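Local coordinates for methyltransferase domain-containing protein (Deinococcus radiodurans, PDB 3M33) that is of unknown function but probably acts as a methyltransferase, at residues V169-W179 with W195-Y206. Residues are numbered along the deposited sequence; the frame is centred on the assembly and turned at random.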
loop_
_atom_site.group_PDB
_atom_site.type_symbol
_atom_site.label_atom_id
_atom_site.label_comp_id
_atom_site.label_asym_id
_atom_site.label_seq_id
_atom_site.Cartn_x
_atom_site.Cartn_y
_atom_site.Cartn_z
ATOM N N VAL A 169 1.833 15.535 -5.520
ATOM C CA VAL A 169 1.166 15.880 -6.774
ATOM C C VAL A 169 -0.114 16.681 -6.517
ATOM O O VAL A 169 -0.919 16.329 -5.656
ATOM C CB VAL A 169 0.831 14.606 -7.566
ATOM C CG1 VAL A 169 0.225 14.961 -8.931
ATOM C CG2 VAL A 169 2.091 13.797 -7.754
ATOM N N LEU A 170 -0.297 17.777 -7.242
ATOM C CA LEU A 170 -1.495 18.584 -7.071
ATOM C C LEU A 170 -2.723 17.773 -7.479
ATOM O O LEU A 170 -2.739 17.158 -8.542
ATOM C CB LEU A 170 -1.409 19.853 -7.931
ATOM C CG LEU A 170 -2.603 20.806 -7.879
ATOM C CD1 LEU A 170 -2.762 21.366 -6.464
ATOM C CD2 LEU A 170 -2.468 21.941 -8.882
ATOM N N ALA A 171 -3.747 17.765 -6.633
ATOM C CA ALA A 171 -5.033 17.188 -7.015
ATOM C C ALA A 171 -6.156 18.126 -6.597
ATOM O O ALA A 171 -5.923 19.077 -5.844
ATOM C CB ALA A 171 -5.216 15.824 -6.363
ATOM N N HIS A 172 -7.371 17.865 -7.082
ATOM C CA HIS A 172 -8.554 18.605 -6.624
ATOM C C HIS A 172 -9.655 17.650 -6.193
ATOM O O HIS A 172 -9.889 16.625 -6.844
ATOM C CB HIS A 172 -9.109 19.505 -7.727
ATOM C CG HIS A 172 -8.135 20.524 -8.220
ATOM N ND1 HIS A 172 -8.143 21.834 -7.785
ATOM C CD2 HIS A 172 -7.122 20.428 -9.112
ATOM C CE1 HIS A 172 -7.174 22.498 -8.387
ATOM N NE2 HIS A 172 -6.541 21.670 -9.198
ATOM N N ALA A 173 -10.317 17.984 -5.090
ATOM C CA ALA A 173 -11.581 17.346 -4.730
ATOM C C ALA A 173 -12.675 18.140 -5.445
ATOM O O ALA A 173 -12.842 19.340 -5.193
ATOM C CB ALA A 173 -11.785 17.378 -3.240
ATOM N N PRO A 174 -13.413 17.483 -6.355
ATOM C CA PRO A 174 -14.277 18.237 -7.282
ATOM C C PRO A 174 -15.480 18.889 -6.609
ATOM O O PRO A 174 -15.978 19.876 -7.133
ATOM C CB PRO A 174 -14.743 17.180 -8.302
ATOM C CG PRO A 174 -13.814 16.004 -8.110
ATOM C CD PRO A 174 -13.383 16.045 -6.660
ATOM N N THR A 175 -15.934 18.366 -5.475
ATOM C CA THR A 175 -17.101 18.945 -4.807
ATOM C C THR A 175 -16.946 19.046 -3.294
ATOM O O THR A 175 -16.091 18.381 -2.688
ATOM C CB THR A 175 -18.366 18.128 -5.079
ATOM O OG1 THR A 175 -18.268 16.886 -4.382
ATOM C CG2 THR A 175 -18.528 17.860 -6.579
ATOM N N TRP A 176 -17.792 19.883 -2.694
ATOM C CA TRP A 176 -17.827 20.063 -1.251
ATOM C C TRP A 176 -17.947 18.725 -0.535
ATOM O O TRP A 176 -17.253 18.473 0.453
ATOM C CB TRP A 176 -18.997 20.986 -0.859
ATOM C CG TRP A 176 -19.365 20.924 0.599
ATOM C CD1 TRP A 176 -20.544 20.483 1.127
ATOM C CD2 TRP A 176 -18.551 21.318 1.717
ATOM N NE1 TRP A 176 -20.518 20.582 2.499
ATOM C CE2 TRP A 176 -19.306 21.094 2.884
ATOM C CE3 TRP A 176 -17.262 21.841 1.842
ATOM C CZ2 TRP A 176 -18.808 21.366 4.159
ATOM C CZ3 TRP A 176 -16.771 22.116 3.106
ATOM C CH2 TRP A 176 -17.540 21.876 4.247
ATOM N N GLU A 177 -18.821 17.857 -1.037
ATOM C CA GLU A 177 -18.990 16.536 -0.432
ATOM C C GLU A 177 -17.668 15.772 -0.421
ATOM O O GLU A 177 -17.314 15.112 0.566
ATOM C CB GLU A 177 -20.048 15.723 -1.181
ATOM C CG GLU A 177 -21.467 16.206 -0.957
ATOM C CD GLU A 177 -21.724 17.566 -1.577
ATOM O OE1 GLU A 177 -21.205 17.835 -2.685
ATOM O OE2 GLU A 177 -22.447 18.364 -0.950
ATOM N N ASP A 178 -16.941 15.859 -1.530
ATOM C CA ASP A 178 -15.654 15.190 -1.631
ATOM C C ASP A 178 -14.635 15.807 -0.670
ATOM O O ASP A 178 -13.855 15.093 -0.037
ATOM C CB ASP A 178 -15.145 15.250 -3.069
ATOM C CG ASP A 178 -15.969 14.394 -4.003
ATOM O OD1 ASP A 178 -16.082 13.178 -3.733
ATOM O OD2 ASP A 178 -16.500 14.936 -4.996
ATOM N N TRP A 179 -14.651 17.134 -0.557
ATOM C CA TRP A 179 -13.757 17.817 0.368
ATOM C C TRP A 179 -14.019 17.376 1.796
ATOM O O TRP A 179 -13.077 17.145 2.559
ATOM C CB TRP A 179 -13.903 19.333 0.256
ATOM C CG TRP A 179 -12.868 20.073 1.049
ATOM C CD1 TRP A 179 -13.091 20.951 2.068
ATOM C CD2 TRP A 179 -11.445 19.983 0.900
ATOM N NE1 TRP A 179 -11.898 21.426 2.551
ATOM C CE2 TRP A 179 -10.872 20.847 1.853
ATOM C CE3 TRP A 179 -10.599 19.263 0.044
ATOM C CZ2 TRP A 179 -9.492 21.013 1.979
ATOM C CZ3 TRP A 179 -9.230 19.428 0.169
ATOM C CH2 TRP A 179 -8.688 20.298 1.126
ATOM N N TRP A 195 -13.858 26.176 1.730
ATOM C CA TRP A 195 -14.383 25.813 0.425
ATOM C C TRP A 195 -14.855 27.074 -0.283
ATOM O O TRP A 195 -14.409 27.371 -1.397
ATOM C CB TRP A 195 -15.535 24.810 0.542
ATOM C CG TRP A 195 -16.188 24.531 -0.775
ATOM C CD1 TRP A 195 -17.259 25.185 -1.303
ATOM C CD2 TRP A 195 -15.797 23.547 -1.752
ATOM N NE1 TRP A 195 -17.568 24.668 -2.538
ATOM C CE2 TRP A 195 -16.686 23.663 -2.839
ATOM C CE3 TRP A 195 -14.791 22.578 -1.808
ATOM C CZ2 TRP A 195 -16.599 22.848 -3.970
ATOM C CZ3 TRP A 195 -14.705 21.770 -2.933
ATOM C CH2 TRP A 195 -15.602 21.914 -4.000
ATOM N N ASP A 196 -15.740 27.819 0.383
ATOM C CA ASP A 196 -16.352 29.030 -0.179
ATOM C C ASP A 196 -15.336 30.076 -0.617
ATOM O O ASP A 196 -15.614 30.878 -1.503
ATOM C CB ASP A 196 -17.339 29.653 0.808
ATOM C CG ASP A 196 -18.704 28.977 0.778
ATOM O OD1 ASP A 196 -18.966 28.206 -0.174
ATOM O OD2 ASP A 196 -19.519 29.225 1.700
ATOM N N ALA A 197 -14.156 30.056 -0.011
ATOM C CA ALA A 197 -13.154 31.073 -0.286
ATOM C C ALA A 197 -12.000 30.592 -1.155
ATOM O O ALA A 197 -11.287 31.407 -1.737
ATOM C CB ALA A 197 -12.620 31.635 1.017
ATOM N N GLU A 198 -11.804 29.284 -1.257
ATOM C CA GLU A 198 -10.604 28.797 -1.925
ATOM C C GLU A 198 -10.869 27.816 -3.077
ATOM O O GLU A 198 -9.974 27.532 -3.882
ATOM C CB GLU A 198 -9.650 28.190 -0.891
ATOM C CG GLU A 198 -8.230 27.963 -1.387
ATOM C CD GLU A 198 -7.303 27.513 -0.271
ATOM O OE1 GLU A 198 -7.535 27.912 0.895
ATOM O OE2 GLU A 198 -6.345 26.763 -0.556
ATOM N N ALA A 199 -12.095 27.306 -3.157
ATOM C CA ALA A 199 -12.455 26.365 -4.209
ATOM C C ALA A 199 -12.507 27.079 -5.549
ATOM O O ALA A 199 -13.071 28.165 -5.650
ATOM C CB ALA A 199 -13.798 25.733 -3.914
ATOM N N THR A 200 -11.935 26.471 -6.580
ATOM C CA THR A 200 -12.067 27.020 -7.925
ATOM C C THR A 200 -13.090 26.211 -8.713
ATOM O O THR A 200 -13.863 25.441 -8.144
ATOM C CB THR A 200 -10.729 27.001 -8.669
ATOM O OG1 THR A 200 -10.328 25.644 -8.890
ATOM C CG2 THR A 200 -9.658 27.717 -7.853
ATOM N N VAL A 201 -13.093 26.385 -10.027
ATOM C CA VAL A 201 -13.976 25.602 -10.877
ATOM C C VAL A 201 -13.570 24.122 -10.804
ATOM O O VAL A 201 -14.409 23.221 -10.861
ATOM C CB VAL A 201 -13.935 26.101 -12.342
ATOM C CG1 VAL A 201 -12.488 26.241 -12.832
ATOM C CG2 VAL A 201 -14.720 25.166 -13.241
ATOM N N ARG A 202 -12.274 23.883 -10.663
ATOM C CA ARG A 202 -11.765 22.529 -10.520
ATOM C C ARG A 202 -12.155 21.917 -9.166
ATOM O O ARG A 202 -12.086 20.704 -8.978
ATOM C CB ARG A 202 -10.246 22.524 -10.715
ATOM C CG ARG A 202 -9.793 22.935 -12.131
ATOM C CD ARG A 202 -8.280 23.191 -12.188
ATOM N NE ARG A 202 -7.918 24.440 -11.521
ATOM C CZ ARG A 202 -7.530 25.542 -12.158
ATOM N NH1 ARG A 202 -7.230 26.640 -11.471
ATOM N NH2 ARG A 202 -7.433 25.546 -13.483
ATOM N N GLY A 203 -12.591 22.755 -8.232
ATOM C CA GLY A 203 -12.884 22.289 -6.886
ATOM C C GLY A 203 -11.808 22.705 -5.903
ATOM O O GLY A 203 -11.146 23.724 -6.098
HETATM N N MSE A 204 -11.617 21.918 -4.850
HETATM C CA MSE A 204 -10.632 22.252 -3.822
HETATM C C MSE A 204 -9.270 21.590 -4.058
HETATM O O MSE A 204 -9.189 20.365 -4.180
HETATM C CB MSE A 204 -11.155 21.836 -2.453
HETATM C CG MSE A 204 -10.374 22.435 -1.314
HETATM SE SE MSE A 204 -10.687 24.358 -1.154
HETATM C CE MSE A 204 -9.302 24.719 0.172
ATOM N N PRO A 205 -8.192 22.396 -4.078
ATOM C CA PRO A 205 -6.820 21.943 -4.340
ATOM C C PRO A 205 -6.124 21.381 -3.093
ATOM O O PRO A 205 -6.237 21.940 -2.012
ATOM C CB PRO A 205 -6.106 23.227 -4.756
ATOM C CG PRO A 205 -7.066 24.376 -4.410
ATOM C CD PRO A 205 -8.226 23.810 -3.687
ATOM N N TYR A 206 -5.391 20.283 -3.254
ATOM C CA TYR A 206 -4.619 19.713 -2.156
ATOM C C TYR A 206 -3.515 18.864 -2.798
ATOM O O TYR A 206 -3.474 18.719 -4.032
ATOM C CB TYR A 206 -5.520 18.863 -1.233
ATOM C CG TYR A 206 -5.954 17.556 -1.853
ATOM C CD1 TYR A 206 -5.288 16.369 -1.551
ATOM C CD2 TYR A 206 -7.019 17.502 -2.754
ATOM C CE1 TYR A 206 -5.668 15.161 -2.124
ATOM C CE2 TYR A 206 -7.407 16.287 -3.342
ATOM C CZ TYR A 206 -6.718 15.124 -3.019
ATOM O OH TYR A 206 -7.067 13.921 -3.587
#
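W179 carries CG anti to its backbone N (chi1 -172°), and this brings its indole over the selenomethionine chain of M204. M204 CG sits almost centrally over the six-membered ring of W179, a CH-pi contact with CG 3.5 Å from W179 CE3. M204 SE stays above the same face at greater distance, a Met-aromatic contact. Y206 CB lies at the edge of the W179 ring.

W195 also has CG anti to its N (174°), which sends its indole under the start of helix 176-186. W176 N lies over one face of the W195 indole, offset toward the rim, with W195 CH2 3.3 Å from W176 N. W176 CB packs over the five-membered ring, and the W176 indole turns its edge toward W195 in an offset edge-to-face pair, planes at 66°. A199 CB fills the opposite face of W195. With an alanine in place of W195, W176 would probably lose its ring partner and a gap would open beneath the first turn of this helix.

Strands 160-173 and 204-216 pair antiparallel here. A171 N bonds Y206 O at 2.8 Å, and Y206 N returns to A171 O. A173 and M204 form the second hydrogen-bonded pair. Y206 lays its ring face against A171 CB, 3.7 Å from Y206 CZ, while its OH bonds E208 and W25. R202 CB lies over the H172 ring. The backbone angles of G203 by themselves call for glycine, and a CB would run into A173 O and P174 CA.

The contact closes a helical excursion between adjacent strands at one side of the mixed sheet, consistent with an insertion in a Rossmann-like methyltransferase fold. Paired backbone amides and carbonyls hold the strand ends. Beyond them, aromatic and apolar packing rather than charge pairing joins helix 176-186 to strand 204-216 through W179, and helix 192-198 to helix 176-186 through W195.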